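Putative oxidoreductase yhhX (Escherichia coli K-12, PDB 3F4L) probably acts as an NADP-dependent dehydrogenase of the Gfo/Idh/MocA family, possibly oxidising scyllo-inositol. Local coordinates at residues 5-10 with 29-34; 158-163 with 203-208. All coordinates share one frame; numbering follows the deposited sequence.

Contact 1. Residues 5-10 with 29-34; sequences CAFIGF and WHVAHI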
# COMPACT_ATOMS: atom_id res chain seq x y z
N CYS A 5 23.73 35.82 -5.70
CA CYS A 5 23.28 35.03 -4.57
C CYS A 5 24.48 34.64 -3.73
O CYS A 5 25.63 34.90 -4.09
CB CYS A 5 22.53 33.78 -5.06
SG CYS A 5 23.50 32.66 -6.13
N ALA A 6 24.21 34.02 -2.58
CA ALA A 6 25.26 33.59 -1.69
C ALA A 6 24.83 32.35 -0.92
O ALA A 6 23.65 32.18 -0.61
CB ALA A 6 25.63 34.71 -0.73
N PHE A 7 25.77 31.48 -0.60
CA PHE A 7 25.44 30.28 0.14
C PHE A 7 25.99 30.29 1.55
O PHE A 7 27.12 30.71 1.78
CB PHE A 7 25.97 29.03 -0.57
CG PHE A 7 25.27 28.72 -1.83
CD1 PHE A 7 25.57 29.41 -3.00
CD2 PHE A 7 24.27 27.75 -1.86
CE1 PHE A 7 24.88 29.13 -4.18
CE2 PHE A 7 23.58 27.46 -3.03
CZ PHE A 7 23.88 28.15 -4.19
N ILE A 8 25.16 29.84 2.48
CA ILE A 8 25.59 29.70 3.86
C ILE A 8 25.78 28.19 3.98
O ILE A 8 24.80 27.44 4.04
CB ILE A 8 24.51 30.12 4.87
CG1 ILE A 8 24.04 31.55 4.59
CG2 ILE A 8 25.06 29.99 6.28
CD1 ILE A 8 25.14 32.56 4.63
N GLY A 9 27.03 27.77 3.97
CA GLY A 9 27.33 26.35 4.06
C GLY A 9 27.95 25.88 2.76
O GLY A 9 27.49 26.23 1.67
N PHE A 10 29.00 25.08 2.86
CA PHE A 10 29.65 24.57 1.67
C PHE A 10 29.92 23.07 1.81
O PHE A 10 31.05 22.62 1.69
CB PHE A 10 30.96 25.32 1.41
CG PHE A 10 31.57 25.02 0.07
CD1 PHE A 10 30.81 25.11 -1.09
CD2 PHE A 10 32.92 24.69 -0.04
CE1 PHE A 10 31.38 24.87 -2.34
CE2 PHE A 10 33.50 24.45 -1.28
CZ PHE A 10 32.72 24.55 -2.44
N TRP A 29 22.11 33.93 -12.87
CA TRP A 29 22.64 34.07 -11.52
C TRP A 29 24.16 34.11 -11.45
O TRP A 29 24.85 33.55 -12.29
CB TRP A 29 22.18 32.90 -10.65
CG TRP A 29 20.71 32.75 -10.53
CD1 TRP A 29 19.86 32.19 -11.43
CD2 TRP A 29 19.92 33.16 -9.42
NE1 TRP A 29 18.57 32.22 -10.94
CE2 TRP A 29 18.58 32.82 -9.71
CE3 TRP A 29 20.21 33.80 -8.20
CZ2 TRP A 29 17.53 33.08 -8.82
CZ3 TRP A 29 19.16 34.06 -7.32
CH2 TRP A 29 17.84 33.70 -7.64
N HIS A 30 24.65 34.77 -10.40
CA HIS A 30 26.08 34.88 -10.14
C HIS A 30 26.30 34.62 -8.65
O HIS A 30 25.72 35.32 -7.81
CB HIS A 30 26.61 36.28 -10.48
CG HIS A 30 28.03 36.48 -10.06
ND1 HIS A 30 28.38 37.17 -8.92
CD2 HIS A 30 29.19 36.00 -10.58
CE1 HIS A 30 29.69 37.11 -8.76
NE2 HIS A 30 30.20 36.40 -9.75
N VAL A 31 27.11 33.62 -8.33
CA VAL A 31 27.38 33.29 -6.93
C VAL A 31 28.47 34.22 -6.43
O VAL A 31 29.65 34.04 -6.74
CB VAL A 31 27.84 31.82 -6.78
CG1 VAL A 31 28.13 31.49 -5.31
CG2 VAL A 31 26.74 30.89 -7.32
N ALA A 32 28.07 35.22 -5.66
CA ALA A 32 29.01 36.22 -5.16
C ALA A 32 29.81 35.78 -3.94
O ALA A 32 30.99 36.10 -3.83
CB ALA A 32 28.27 37.51 -4.85
N HIS A 33 29.17 35.06 -3.03
CA HIS A 33 29.84 34.61 -1.82
C HIS A 33 29.38 33.23 -1.39
O HIS A 33 28.27 32.80 -1.66
CB HIS A 33 29.51 35.52 -0.63
CG HIS A 33 29.70 36.97 -0.90
ND1 HIS A 33 30.93 37.59 -0.81
CD2 HIS A 33 28.81 37.94 -1.22
CE1 HIS A 33 30.79 38.88 -1.07
NE2 HIS A 33 29.51 39.12 -1.32
N ILE A 34 30.27 32.55 -0.68
CA ILE A 34 29.96 31.27 -0.10
C ILE A 34 30.61 31.30 1.27
O ILE A 34 31.83 31.35 1.39
CB ILE A 34 30.49 30.08 -0.91
CG1 ILE A 34 29.63 29.90 -2.18
CG2 ILE A 34 30.43 28.80 -0.06
CD1 ILE A 34 29.97 28.65 -2.97

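Contact 2. Residues 158-163 with 203-208; sequences PVAETK and KANPDD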
# COMPACT_ATOMS: atom_id res chain seq x y z
N PRO A 158 20.18 -3.42 4.29
CA PRO A 158 19.92 -4.16 5.53
C PRO A 158 20.78 -3.84 6.75
O PRO A 158 20.36 -4.10 7.88
CB PRO A 158 20.06 -5.62 5.09
CG PRO A 158 21.10 -5.54 4.03
CD PRO A 158 20.67 -4.33 3.23
N VAL A 159 21.97 -3.29 6.53
CA VAL A 159 22.86 -2.97 7.64
C VAL A 159 22.73 -1.53 8.11
O VAL A 159 22.85 -0.59 7.33
CB VAL A 159 24.34 -3.23 7.28
CG1 VAL A 159 25.24 -2.85 8.46
CG2 VAL A 159 24.53 -4.70 6.94
N ALA A 160 22.48 -1.36 9.40
CA ALA A 160 22.34 -0.05 10.00
C ALA A 160 23.11 -0.05 11.31
O ALA A 160 22.69 -0.68 12.28
CB ALA A 160 20.86 0.27 10.25
N GLU A 161 24.24 0.64 11.33
CA GLU A 161 25.04 0.70 12.54
C GLU A 161 24.25 1.45 13.60
O GLU A 161 23.48 2.37 13.28
CB GLU A 161 26.37 1.41 12.27
CG GLU A 161 27.25 0.74 11.22
CD GLU A 161 27.66 -0.68 11.60
OE1 GLU A 161 27.90 -0.94 12.80
OE2 GLU A 161 27.75 -1.53 10.69
N THR A 162 24.42 1.06 14.85
CA THR A 162 23.72 1.71 15.95
C THR A 162 24.10 3.17 15.96
O THR A 162 25.27 3.52 15.91
CB THR A 162 24.11 1.09 17.29
OG1 THR A 162 23.72 -0.29 17.30
CG2 THR A 162 23.42 1.82 18.45
N LYS A 163 23.08 4.03 16.00
CA LYS A 163 23.30 5.48 16.03
C LYS A 163 22.02 6.14 16.53
O LYS A 163 21.23 6.65 15.75
CB LYS A 163 23.65 6.00 14.63
CG LYS A 163 25.09 6.50 14.51
CD LYS A 163 25.37 7.11 13.13
CE LYS A 163 25.32 6.06 12.01
NZ LYS A 163 26.35 4.98 12.17
N LYS A 203 16.82 -1.60 16.25
CA LYS A 203 15.89 -1.03 17.22
C LYS A 203 16.45 0.13 18.05
O LYS A 203 15.70 0.82 18.74
CB LYS A 203 15.36 -2.12 18.15
CG LYS A 203 14.21 -2.93 17.56
CD LYS A 203 13.04 -2.03 17.21
CE LYS A 203 11.85 -2.81 16.69
NZ LYS A 203 12.13 -3.55 15.42
N ALA A 204 17.76 0.36 17.98
CA ALA A 204 18.34 1.45 18.74
C ALA A 204 18.24 2.76 17.98
O ALA A 204 18.34 3.84 18.57
CB ALA A 204 19.81 1.14 19.06
N ASN A 205 18.02 2.67 16.66
CA ASN A 205 17.95 3.84 15.79
C ASN A 205 16.56 4.44 15.55
O ASN A 205 15.53 3.82 15.84
CB ASN A 205 18.54 3.50 14.41
CG ASN A 205 19.99 3.08 14.49
OD1 ASN A 205 20.57 3.03 15.57
ND2 ASN A 205 20.59 2.79 13.34
N PRO A 206 16.51 5.67 15.02
CA PRO A 206 15.23 6.33 14.73
C PRO A 206 14.58 5.53 13.60
O PRO A 206 15.21 4.66 13.00
CB PRO A 206 15.66 7.73 14.28
CG PRO A 206 16.94 7.96 15.06
CD PRO A 206 17.63 6.63 14.90
N ASP A 207 13.32 5.81 13.29
CA ASP A 207 12.60 5.10 12.24
C ASP A 207 13.32 5.05 10.89
O ASP A 207 13.97 6.02 10.49
CB ASP A 207 11.22 5.73 12.03
CG ASP A 207 11.31 7.11 11.41
OD1 ASP A 207 11.67 8.08 12.13
OD2 ASP A 207 11.03 7.24 10.20
N ASP A 208 13.20 3.92 10.20
CA ASP A 208 13.81 3.74 8.88
C ASP A 208 12.76 3.19 7.93
O ASP A 208 13.06 2.81 6.80
CB ASP A 208 14.98 2.76 8.95
CG ASP A 208 14.56 1.37 9.42
OD1 ASP A 208 13.35 1.11 9.56
OD2 ASP A 208 15.46 0.54 9.66

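Contact 1. Residues 5-10 with 29-34
Strands 5-8 and 29-34 lie side by side and parallel, as the two strands of the first beta-alpha-beta unit of a Rossmann fold do, and their pairing shows how such a strand pair can be packed closely on one face and more loosely on the other. The amide of Cys5 donates to His30 O, in the carbonyl plane, and Cys5 O takes Ala32 N at 2.9 Å, nearly along its C=O axis. A beta bulge then shifts the register by one residue, burying His33 N without a partner, and the ladder resumes as Phe7 N reaches His33 O at 3.0 Å from above the carbonyl plane. The tight face holds Cys5, Phe7, Val31 and Ile34. Cys5 CB lies 3.9 Å from Trp29 CE3, and SG makes an oblique sulfur-aromatic contact with that indole. The same SG, in the crowded position between N and the carbonyl carbon (chi1 59°), lies 3.9 Å from Val31 CG2, while CG1 of that valine meets the edge of the Phe7 ring at CD1, 4.0 Å away. Ile34 splits its branches: CG1 runs alongside Phe7 CB, and CG2 abuts Phe10 CB at 3.8 Å. An alanine at Ile34 would lose both branches and would probably loosen the packing of the Phe7 and Phe10 side chains. On the looser face, Ala6 CB meets His33 CB at 4.0 Å, and NE2 of the partly exposed His33 is hydrogen-bonded to Asp63. Helix 12-22 packs on the tight face through Thr14, Leu19 and Val22, while strand 66-71 flanks strand 5-8 on its other edge.

Contact 2. Residues 158-163 with 203-208
Two irregular loops of the C-terminal alpha/beta domain are clasped here by an asparagine side chain that bonds to backbone at both ends of its amide, a worked case of an asparagine amide cross-linking two loops by bonding to the backbone of one, with neither segment a strand. The touching parts, 160-163 and 204-206, run about 90° apart, and Asn205 bridges them. From its CB, the side chain leaves with CG anti to the carbonyl carbon and beside the backbone N (chi1 -60°), which brings the amide group closer to residues 160-163 than the start of the side chain is. CG, where the amide forks, makes no polar bond itself; the second torsion, near 0° (chi2 1°), sets the plane in which its two branches lie. On one branch, ND2 donates to Glu161 O at 2.9 Å in a nearly straight bond; the acceptor lies close to the amide plane of the asparagine, although the donor stands above the plane of the Glu161 carbonyl. ND2 also has Ala160 CB beside it. On the other branch, OD1 accepts from Lys163 N, which approaches from above the carbonyl plane. Two bonds to groups two residues apart fix the rotation of the amide. Next to this polar grip the contact is thin and largely exposed: Thr162 CG2 touches Ala204 CB, while its OG1 turns instead to Asn202. Nearby, Lys203 forms a salt bridge with Asp218 of the second subunit. The shortest polar approach between the loops is Lys163 N to Asn205 OD1, at 2.7 Å.

In the fold
From the N terminus the chain first runs through strand 3-8, helix 12-22 and strand 29-35, and contact 1 closes this crossover by pairing its two strands in the parallel sheet. The chain then completes the nucleotide-binding domain with strands 52-54, 66-71, 91-94 and 119-121 before entering the C-terminal domain. There, contact 2 closes a longer excursion through helix 171-187 and strand 192-198, joining the loop after strand 146-152 to the one before strand 209-216. The two follow in series, neither nested nor crossed, and the centres of contact 1 and contact 2 are about 35 Å apart. One is buried within a sheet, the other ties surface loops beside the mixed sheet.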